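Local coordinates for extracellular protein 11-1 (Passalora fulva, PDB 6ZUS) that probably acts as a secreted avirulence effector, a member of a structurally conserved fungal family that displays epistatic interactions with plant resistance proteins, and binds zinc, at residues V14-I19 and T73-V78; D23-Y28 and I60-C65; L109-Y114 and V125-R130. All blocks are in the same frame, centred on the assembly; numbering follows the deposited sequence. Where two conformers were deposited one is given.

Interaction 1: residues V14-I19 and T73-V78. With ZN (zinc ion), chain G.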
loop_
_atom_site.group_PDB
_atom_site.type_symbol
_atom_site.label_atom_id
_atom_site.label_comp_id
_atom_site.label_asym_id
_atom_site.label_seq_id
_atom_site.Cartn_x
_atom_site.Cartn_y
_atom_site.Cartn_z
ATOM N N VAL A 14 -3.107 4.615 -2.160
ATOM C CA VAL A 14 -4.070 5.709 -1.874
ATOM C C VAL A 14 -4.040 6.748 -2.994
ATOM O O VAL A 14 -2.940 7.171 -3.381
ATOM C CB VAL A 14 -3.826 6.362 -0.497
ATOM C CG1 VAL A 14 -4.935 7.363 -0.192
ATOM C CG2 VAL A 14 -3.684 5.345 0.642
ATOM N N HIS A 15 -5.224 7.140 -3.461
ATOM C CA HIS A 15 -5.431 8.367 -4.276
ATOM C C HIS A 15 -6.350 9.308 -3.477
ATOM O O HIS A 15 -7.520 8.959 -3.298
ATOM C CB HIS A 15 -5.975 8.040 -5.683
ATOM C CG HIS A 15 -6.006 9.275 -6.530
ATOM N ND1 HIS A 15 -6.776 9.414 -7.670
ATOM C CD2 HIS A 15 -5.375 10.456 -6.390
ATOM C CE1 HIS A 15 -6.575 10.590 -8.186
ATOM N NE2 HIS A 15 -5.766 11.254 -7.439
ATOM N N GLN A 16 -5.811 10.427 -2.985
ATOM C CA GLN A 16 -6.575 11.498 -2.315
ATOM C C GLN A 16 -6.698 12.654 -3.302
ATOM O O GLN A 16 -5.678 13.150 -3.831
ATOM C CB GLN A 16 -5.899 11.948 -1.016
ATOM C CG GLN A 16 -6.695 13.035 -0.261
ATOM C CD GLN A 16 -6.061 13.432 1.051
ATOM O OE1 GLN A 16 -5.110 12.767 1.551
ATOM N NE2 GLN A 16 -6.558 14.548 1.558
ATOM N N PHE A 17 -7.906 13.095 -3.545
ATOM C CA PHE A 17 -8.166 14.230 -4.471
ATOM C C PHE A 17 -9.462 14.965 -4.102
ATOM O O PHE A 17 -10.261 14.480 -3.298
ATOM C CB PHE A 17 -8.216 13.708 -5.897
ATOM C CG PHE A 17 -9.232 12.620 -6.138
ATOM C CD1 PHE A 17 -8.973 11.290 -5.831
ATOM C CD2 PHE A 17 -10.485 12.943 -6.675
ATOM C CE1 PHE A 17 -9.929 10.297 -6.034
ATOM C CE2 PHE A 17 -11.424 11.953 -6.914
ATOM C CZ PHE A 17 -11.141 10.628 -6.618
ATOM N N ARG A 18 -9.644 16.156 -4.671
ATOM C CA ARG A 18 -10.838 16.997 -4.383
ATOM C C ARG A 18 -11.778 16.904 -5.585
ATOM O O ARG A 18 -11.285 16.816 -6.735
ATOM C CB ARG A 18 -10.489 18.468 -4.099
ATOM C CG ARG A 18 -9.296 18.714 -3.181
ATOM C CD ARG A 18 -9.437 18.256 -1.747
ATOM N NE ARG A 18 -8.221 18.617 -1.014
ATOM C CZ ARG A 18 -7.579 17.839 -0.126
ATOM N NH1 ARG A 18 -8.034 16.638 0.181
ATOM N NH2 ARG A 18 -6.466 18.274 0.450
ATOM N N ILE A 19 -13.081 16.956 -5.319
ATOM C CA ILE A 19 -14.132 16.940 -6.361
ATOM C C ILE A 19 -15.121 18.052 -6.050
ATOM O O ILE A 19 -15.201 18.540 -4.914
ATOM C CB ILE A 19 -14.809 15.554 -6.443
ATOM C CG1 ILE A 19 -15.646 15.282 -5.187
ATOM C CG2 ILE A 19 -13.770 14.436 -6.714
ATOM C CD1 ILE A 19 -16.554 14.087 -5.303
ATOM N N THR A 73 -13.354 16.145 -0.316
ATOM C CA THR A 73 -12.133 15.308 -0.374
ATOM C C THR A 73 -12.578 13.857 -0.543
ATOM O O THR A 73 -13.374 13.361 0.331
ATOM C CB THR A 73 -11.270 15.434 0.878
ATOM O OG1 THR A 73 -10.763 16.762 0.889
ATOM C CG2 THR A 73 -10.107 14.457 0.857
ATOM N N CYS A 74 -12.012 13.208 -1.550
ATOM C CA CYS A 74 -12.155 11.766 -1.803
ATOM C C CYS A 74 -10.851 11.080 -1.434
ATOM O O CYS A 74 -9.781 11.570 -1.843
ATOM C CB CYS A 74 -12.438 11.427 -3.256
ATOM S SG CYS A 74 -13.919 12.278 -3.815
ATOM N N ILE A 75 -10.958 9.945 -0.748
ATOM C CA ILE A 75 -9.777 9.079 -0.510
ATOM C C ILE A 75 -10.153 7.695 -1.028
ATOM O O ILE A 75 -11.081 7.107 -0.463
ATOM C CB ILE A 75 -9.295 9.084 0.942
ATOM C CG1 ILE A 75 -8.973 10.508 1.409
ATOM C CG2 ILE A 75 -8.107 8.135 1.094
ATOM C CD1 ILE A 75 -8.818 10.645 2.909
ATOM N N CYS A 76 -9.585 7.302 -2.159
ATOM C CA CYS A 76 -9.850 6.004 -2.823
ATOM C C CYS A 76 -8.629 5.129 -2.570
ATOM O O CYS A 76 -7.513 5.589 -2.826
ATOM C CB CYS A 76 -10.133 6.222 -4.298
ATOM S SG CYS A 76 -11.583 7.308 -4.427
ATOM N N SER A 77 -8.803 3.953 -1.971
ATOM C CA SER A 77 -7.637 3.165 -1.526
ATOM C C SER A 77 -7.922 1.698 -1.776
ATOM O O SER A 77 -9.109 1.290 -1.931
ATOM C CB SER A 77 -7.306 3.443 -0.099
ATOM O OG SER A 77 -8.388 3.041 0.746
ATOM N N VAL A 78 -6.851 0.938 -1.884
ATOM C CA VAL A 78 -6.972 -0.546 -1.917
ATOM C C VAL A 78 -5.848 -1.087 -1.031
ATOM O O VAL A 78 -4.708 -0.562 -1.097
ATOM C CB VAL A 78 -6.961 -1.070 -3.355
ATOM C CG1 VAL A 78 -5.710 -0.701 -4.144
ATOM C CG2 VAL A 78 -7.208 -2.559 -3.385
HETATM ZN ZN ZN G . -7.807 7.943 -8.625
HETATM O O HOH W 1 -6.537 7.178 -10.347
#
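Phe-17 and Cys-74 meet across two antiparallel strands: chi1 of 57° holds the CG of Phe-17 between the backbone N and the carbonyl carbon, and the ring lies with one face over the CB of Cys-74. That CB sits 3.8 Å from the ring centroid and close to its normal, a CH-pi contact displaced toward the rim. The sulfurs of Cys-74 and Cys-76 approach the same ring obliquely, the second with SG 3.8 Å from CE1 of Phe-17. Ile-19 meets the sulfur of Cys-74 from a different side than the ring does, with CD1 3.5 Å from SG and its other branch nearly as near. His-15 has CG anti to its backbone N (chi1 -173°), and its imidazole turns away from strand 73-78 to hold a zinc ion through ND1 at 2.0 Å; a water is also on the metal. CD1 of Phe-17 lies over the centre of one imidazole face, and Tyr-127 stacks on the opposite face, so the metal ligand is held flat between two aromatic groups. On the other side of the sheet, CG1 of Val-14 meets CG2 of Ile-75 at 3.5 Å, and the stem of Gln-16 runs beside Ile-75. The backbones are joined by paired bonds: His-15 N to Cys-76 O at 2.8 Å with its return bond, and Phe-17 N to Cys-74 O at 3.0 Å with its own. Disulfides tie Cys-74 and Cys-76 to the loop ahead of helix 31-40, and Cys-76 also touches Leu-34 of that helix. Strands 6-20 and 71-86 are the two inner strands of the four-stranded antiparallel sheet, flanked by 127-138 and 57-64.

Interaction 2: residues D23-Y28 and I60-C65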
loop_
_atom_site.group_PDB
_atom_site.type_symbol
_atom_site.label_atom_id
_atom_site.label_comp_id
_atom_site.label_asym_id
_atom_site.label_seq_id
_atom_site.Cartn_x
_atom_site.Cartn_y
_atom_site.Cartn_z
ATOM N N ASP A 23 -20.862 16.757 -6.363
ATOM C CA ASP A 23 -20.593 15.381 -6.841
ATOM C C ASP A 23 -20.380 14.427 -5.651
ATOM O O ASP A 23 -20.193 14.894 -4.485
ATOM C CB ASP A 23 -19.382 15.392 -7.773
ATOM C CG ASP A 23 -19.594 16.034 -9.143
ATOM O OD1 ASP A 23 -20.705 16.561 -9.378
ATOM O OD2 ASP A 23 -18.708 15.891 -9.983
ATOM N N ASN A 24 -20.282 13.141 -5.969
ATOM C CA ASN A 24 -19.983 12.060 -4.993
ATOM C C ASN A 24 -18.686 11.352 -5.390
ATOM O O ASN A 24 -18.394 11.210 -6.590
ATOM C CB ASN A 24 -21.159 11.090 -4.869
ATOM C CG ASN A 24 -22.459 11.752 -4.422
ATOM O OD1 ASN A 24 -23.534 11.294 -4.814
ATOM N ND2 ASN A 24 -22.384 12.836 -3.674
ATOM N N CYS A 25 -17.945 10.827 -4.413
ATOM C CA CYS A 25 -16.624 10.179 -4.698
ATOM C C CYS A 25 -16.830 8.931 -5.540
ATOM O O CYS A 25 -15.944 8.614 -6.333
ATOM C CB CYS A 25 -15.836 9.863 -3.430
ATOM S SG CYS A 25 -15.383 11.419 -2.594
ATOM N N ASN A 26 -17.965 8.248 -5.361
ATOM C CA ASN A 26 -18.270 7.022 -6.155
ATOM C C ASN A 26 -18.728 7.380 -7.587
ATOM O O ASN A 26 -19.058 6.433 -8.336
ATOM C CB ASN A 26 -19.261 6.104 -5.440
ATOM C CG ASN A 26 -20.636 6.692 -5.243
ATOM O OD1 ASN A 26 -21.061 7.617 -5.951
ATOM N ND2 ASN A 26 -21.366 6.101 -4.301
ATOM N N PHE A 27 -18.703 8.644 -8.016
ATOM C CA PHE A 27 -18.724 8.946 -9.479
ATOM C C PHE A 27 -17.304 8.800 -10.069
ATOM O O PHE A 27 -17.165 8.771 -11.271
ATOM C CB PHE A 27 -19.189 10.364 -9.778
ATOM C CG PHE A 27 -20.565 10.740 -9.287
ATOM C CD1 PHE A 27 -21.528 9.771 -9.051
ATOM C CD2 PHE A 27 -20.923 12.081 -9.209
ATOM C CE1 PHE A 27 -22.791 10.133 -8.595
ATOM C CE2 PHE A 27 -22.189 12.450 -8.772
ATOM C CZ PHE A 27 -23.123 11.470 -8.473
ATOM N N TYR A 28 -16.248 8.771 -9.235
ATOM C CA TYR A 28 -14.828 8.898 -9.662
ATOM C C TYR A 28 -14.040 7.590 -9.478
ATOM O O TYR A 28 -13.092 7.330 -10.251
ATOM C CB TYR A 28 -14.190 10.070 -8.908
ATOM C CG TYR A 28 -14.723 11.414 -9.349
ATOM C CD1 TYR A 28 -14.179 12.071 -10.439
ATOM C CD2 TYR A 28 -15.833 11.995 -8.744
ATOM C CE1 TYR A 28 -14.690 13.285 -10.884
ATOM C CE2 TYR A 28 -16.356 13.198 -9.178
ATOM C CZ TYR A 28 -15.785 13.870 -10.252
ATOM O OH TYR A 28 -16.272 15.086 -10.690
ATOM N N ILE A 60 -13.606 3.589 -0.251
ATOM C CA ILE A 60 -13.884 4.965 -0.769
ATOM C C ILE A 60 -14.379 5.769 0.434
ATOM O O ILE A 60 -15.267 5.274 1.161
ATOM C CB ILE A 60 -14.881 4.915 -1.930
ATOM C CG1 ILE A 60 -14.384 4.031 -3.080
ATOM C CG2 ILE A 60 -15.247 6.327 -2.400
ATOM C CD1 ILE A 60 -15.405 3.842 -4.215
ATOM N N GLN A 61 -13.728 6.872 0.724
ATOM C CA GLN A 61 -14.074 7.797 1.826
ATOM C C GLN A 61 -14.339 9.165 1.176
ATOM O O GLN A 61 -13.633 9.528 0.196
ATOM C CB GLN A 61 -12.936 8.018 2.828
ATOM C CG GLN A 61 -12.387 6.761 3.456
ATOM C CD GLN A 61 -11.090 7.076 4.183
ATOM O OE1 GLN A 61 -11.082 7.837 5.166
ATOM N NE2 GLN A 61 -9.992 6.535 3.647
ATOM N N GLU A 62 -15.273 9.914 1.743
ATOM C CA GLU A 62 -15.705 11.237 1.247
ATOM C C GLU A 62 -15.967 12.110 2.473
ATOM O O GLU A 62 -16.618 11.631 3.445
ATOM C CB GLU A 62 -16.982 11.023 0.408
ATOM C CG GLU A 62 -17.662 12.284 -0.108
ATOM C CD GLU A 62 -18.986 12.007 -0.831
ATOM O OE1 GLU A 62 -18.999 11.301 -1.886
ATOM O OE2 GLU A 62 -20.017 12.507 -0.331
ATOM N N ALA A 63 -15.563 13.367 2.410
ATOM C CA ALA A 63 -15.864 14.365 3.461
ATOM C C ALA A 63 -15.840 15.737 2.804
ATOM O O ALA A 63 -15.015 15.963 1.929
ATOM C CB ALA A 63 -14.859 14.269 4.596
ATOM N N PRO A 64 -16.748 16.660 3.194
ATOM C CA PRO A 64 -16.682 18.037 2.711
ATOM C C PRO A 64 -15.362 18.597 3.236
ATOM O O PRO A 64 -14.985 18.298 4.366
ATOM C CB PRO A 64 -17.921 18.689 3.360
ATOM C CG PRO A 64 -18.079 17.910 4.682
ATOM C CD PRO A 64 -17.830 16.483 4.194
ATOM N N CYS A 65 -14.686 19.391 2.417
ATOM C CA CYS A 65 -13.387 20.005 2.761
ATOM C C CYS A 65 -13.631 21.462 3.232
ATOM O O CYS A 65 -14.044 22.286 2.383
ATOM C CB CYS A 65 -12.487 19.855 1.555
ATOM S SG CYS A 65 -10.907 20.690 1.798
HETATM O O HOH W 2 -19.548 8.699 -2.656
#
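Cys-25 and Glu-62 are the closest backbone pair here, with CA atoms 6.1 Å apart, where a short 3-10 turn at residues 25-27 comes up against the strand that ends at residue 64. The turn is closed by Phe-27 N bonding to Asn-24 O and Tyr-28 N to Cys-25 O, which leaves the N-H groups of Cys-25 and Asn-26 at its start facing Glu-62. The glutamate answers with an extended side chain: CG is anti to the backbone N (chi1 175°) and the carboxylate reaches the turn. Its OE1 accepts the N-H of Cys-25 at 2.8 Å in a nearly straight bond, arriving on the anti side and 24° out of the carboxylate plane. A water that donates to the same OE1 at 2.8 Å accepts a bond from Asn-26 N, so one oxygen serves both amides, one directly and one through solvent. The negative charge at the start of the turn would suit the N-terminal end of its small dipole. Nearer the backbone of Glu-62, its CB and CG rest on the sulfur of Cys-25, with SG 3.4 Å from CB, and CG2 of Ile-60 meets CB of Cys-25 at 3.7 Å. Within the loop, Tyr-28 OH donates to OD2 of Asp-23 at 2.7 Å, joining the two ends of the segment. Lys-72 makes a salt bridge to the other oxygen of Glu-62 and also bonds to Asp-23 O, so one ammonium group links the carboxylate to the loop. With Cys-25 in a disulfide to the adjacent strand, the arrangement is that of a disulfide-anchored loop laid against an outermost strand, 57-64, of an antiparallel sheet, as suits a small, cystine-rich secreted protein.

Interaction 3: residues L109-Y114 and V125-R130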
loop_
_atom_site.group_PDB
_atom_site.type_symbol
_atom_site.label_atom_id
_atom_site.label_comp_id
_atom_site.label_asym_id
_atom_site.label_seq_id
_atom_site.Cartn_x
_atom_site.Cartn_y
_atom_site.Cartn_z
ATOM N N LEU A 109 4.353 -0.857 -4.624
ATOM C CA LEU A 109 3.183 -0.008 -4.940
ATOM C C LEU A 109 3.570 1.102 -5.930
ATOM O O LEU A 109 2.648 1.628 -6.622
ATOM C CB LEU A 109 2.567 0.579 -3.656
ATOM C CG LEU A 109 1.465 -0.271 -3.015
ATOM C CD1 LEU A 109 1.988 -1.628 -2.578
ATOM C CD2 LEU A 109 0.786 0.413 -1.843
ATOM N N GLY A 110 4.839 1.527 -5.976
ATOM C CA GLY A 110 5.300 2.516 -6.975
ATOM C C GLY A 110 4.927 3.937 -6.630
ATOM O O GLY A 110 4.948 4.808 -7.545
ATOM N N ARG A 111 4.614 4.209 -5.346
ATOM C CA ARG A 111 4.225 5.559 -4.868
ATOM C C ARG A 111 4.949 5.813 -3.552
ATOM O O ARG A 111 5.222 4.844 -2.789
ATOM C CB ARG A 111 2.717 5.678 -4.657
ATOM C CG ARG A 111 1.858 5.304 -5.859
ATOM C CD ARG A 111 2.080 6.277 -7.006
ATOM N NE ARG A 111 1.213 5.914 -8.106
ATOM C CZ ARG A 111 0.780 6.719 -9.090
ATOM N NH1 ARG A 111 1.176 7.992 -9.200
ATOM N NH2 ARG A 111 -0.038 6.185 -9.992
ATOM N N ARG A 112 5.129 7.096 -3.257
ATOM C CA ARG A 112 5.811 7.568 -2.025
ATOM C C ARG A 112 5.101 7.050 -0.760
ATOM O O ARG A 112 3.860 7.274 -0.615
ATOM C CB ARG A 112 5.804 9.084 -1.983
ATOM C CG ARG A 112 6.604 9.609 -0.812
ATOM C CD ARG A 112 6.643 11.116 -0.833
ATOM N NE ARG A 112 7.113 11.536 0.483
ATOM C CZ ARG A 112 7.342 12.801 0.841
ATOM N NH1 ARG A 112 7.166 13.774 -0.041
ATOM N NH2 ARG A 112 7.737 13.078 2.082
ATOM N N TRP A 113 5.873 6.491 0.158
ATOM C CA TRP A 113 5.362 5.898 1.429
ATOM C C TRP A 113 5.283 6.978 2.497
ATOM O O TRP A 113 6.167 7.849 2.547
ATOM C CB TRP A 113 6.278 4.751 1.840
ATOM C CG TRP A 113 6.106 4.176 3.217
ATOM C CD1 TRP A 113 5.470 3.030 3.541
ATOM C CD2 TRP A 113 6.666 4.690 4.441
ATOM N NE1 TRP A 113 5.565 2.806 4.896
ATOM C CE2 TRP A 113 6.355 3.771 5.459
ATOM C CE3 TRP A 113 7.467 5.793 4.760
ATOM C CZ2 TRP A 113 6.740 3.960 6.792
ATOM C CZ3 TRP A 113 7.888 5.950 6.070
ATOM C CH2 TRP A 113 7.529 5.036 7.069
ATOM N N TYR A 114 4.256 6.894 3.340
ATOM C CA TYR A 114 4.074 7.777 4.514
ATOM C C TYR A 114 3.794 6.880 5.715
ATOM O O TYR A 114 2.889 6.047 5.648
ATOM C CB TYR A 114 2.931 8.786 4.316
ATOM C CG TYR A 114 3.231 9.905 3.355
ATOM C CD1 TYR A 114 3.095 9.721 1.989
ATOM C CD2 TYR A 114 3.707 11.139 3.816
ATOM C CE1 TYR A 114 3.383 10.738 1.103
ATOM C CE2 TYR A 114 4.017 12.161 2.930
ATOM C CZ TYR A 114 3.840 11.965 1.574
ATOM O OH TYR A 114 4.112 12.970 0.694
ATOM N N VAL A 125 0.341 15.164 -1.477
ATOM C CA VAL A 125 0.591 14.543 -2.812
ATOM C C VAL A 125 -0.669 13.737 -3.133
ATOM O O VAL A 125 -1.380 13.301 -2.203
ATOM C CB VAL A 125 1.885 13.707 -2.820
ATOM C CG1 VAL A 125 3.060 14.580 -2.386
ATOM C CG2 VAL A 125 1.804 12.455 -1.955
ATOM N N GLY A 126 -1.000 13.566 -4.379
ATOM C CA GLY A 126 -2.318 12.956 -4.651
ATOM C C GLY A 126 -2.253 11.438 -4.417
ATOM O O GLY A 126 -3.229 10.844 -3.912
ATOM N N TYR A 127 -1.159 10.813 -4.848
ATOM C CA TYR A 127 -0.996 9.347 -4.852
ATOM C C TYR A 127 0.093 9.003 -3.876
ATOM O O TYR A 127 1.204 9.613 -3.977
ATOM C CB TYR A 127 -0.591 8.852 -6.222
ATOM C CG TYR A 127 -1.653 9.017 -7.271
ATOM C CD1 TYR A 127 -1.767 10.190 -7.977
ATOM C CD2 TYR A 127 -2.524 7.981 -7.572
ATOM C CE1 TYR A 127 -2.706 10.344 -8.972
ATOM C CE2 TYR A 127 -3.458 8.116 -8.569
ATOM C CZ TYR A 127 -3.554 9.300 -9.277
ATOM O OH TYR A 127 -4.510 9.376 -10.261
ATOM N N TYR A 128 -0.155 8.012 -3.005
ATOM C CA TYR A 128 0.852 7.626 -1.985
ATOM C C TYR A 128 0.532 6.212 -1.495
ATOM O O TYR A 128 -0.524 5.613 -1.862
ATOM C CB TYR A 128 0.968 8.665 -0.863
ATOM C CG TYR A 128 -0.306 9.030 -0.114
ATOM C CD1 TYR A 128 -1.184 9.959 -0.653
ATOM C CD2 TYR A 128 -0.669 8.454 1.114
ATOM C CE1 TYR A 128 -2.363 10.310 -0.013
ATOM C CE2 TYR A 128 -1.867 8.783 1.759
ATOM C CZ TYR A 128 -2.703 9.742 1.207
ATOM O OH TYR A 128 -3.839 10.126 1.854
ATOM N N SER A 129 1.461 5.736 -0.686
ATOM C CA SER A 129 1.433 4.356 -0.158
ATOM C C SER A 129 1.564 4.372 1.363
ATOM O O SER A 129 2.120 5.326 1.956
ATOM C CB SER A 129 2.511 3.510 -0.804
ATOM O OG SER A 129 3.788 3.965 -0.446
ATOM N N ARG A 130 1.011 3.328 1.960
ATOM C CA ARG A 130 1.162 2.950 3.379
ATOM C C ARG A 130 1.750 1.534 3.403
ATOM O O ARG A 130 1.408 0.673 2.528
ATOM C CB ARG A 130 -0.158 2.960 4.141
ATOM C CG ARG A 130 -0.971 4.232 3.962
ATOM C CD ARG A 130 -0.236 5.380 4.645
ATOM N NE ARG A 130 -1.182 6.446 4.895
ATOM C CZ ARG A 130 -0.974 7.478 5.716
ATOM N NH1 ARG A 130 0.176 7.596 6.352
ATOM N NH2 ARG A 130 -1.926 8.369 5.900
HETATM O O HOH W 3 3.806 9.295 -4.816
#
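Arg-111 lays its guanidinium flat on the ring of Tyr-127, with planes 10° apart and centres 4.3 Å apart, an off-centre cation-pi stack that places NH1 over CB and CG at the ring's root. The chain of Arg-111 bends at chi2 (-65°), and the two side chains run alongside each other. Next along, Ser-129 OG donates to Arg-111 O at 2.9 Å from above the carbonyl plane. Its backbone completes a single bridge to the 109-114 segment: Ser-129 N bonds to Arg-112 O at 2.9 Å, and Tyr-114 N to Ser-129 O at 3.0 Å. A water links Arg-112 N to Tyr-127 O. The side chain of Tyr-114 runs along segment 125-130, from Arg-130 past Tyr-128, whose CB lies 3.7 Å from its CD1, to the methyls of Val-125, met tip to tip by its hydroxyl. Arg-130 NH1 makes a long bond to Tyr-114 O at 3.2 Å, the donor 72° out of the carbonyl plane.

Farther out, Arg-130 NH1 also bonds to Glu-118 O; its NH2 makes a salt bridge with Asp-120, which receives the hydroxyl of Tyr-128 too. Glu-106 of the preceding helix accepts Trp-113 N, and Trp-113 NE1 bonds to Gly-131 O. The result is an irregular segment after helix 101-109, bridged once onto an outermost strand, 127-138, of the antiparallel sheet.

Interaction 1 is the middle piece, its centre 8 Å from that of interaction 2 and 12 Å from that of interaction 3, while the last two lie about 20 Å apart between centres and do not touch. The disulfide Cys-74 SG to Cys-25 SG, at 2.1 Å, joins interactions 1 and 2, as does Thr-73 N close to Ala-63 O. On the other flank Val-14 N lies 2.8 Å from Tyr-128 O. Arg-111, Tyr-127, His-15 and Phe-17 form one row of stacked or overlapping groups linking interactions 3 and 1 beside the zinc held by His-15. The zinc site of His-2, His-139 and Gln-143 is a separate one, at the chain ends.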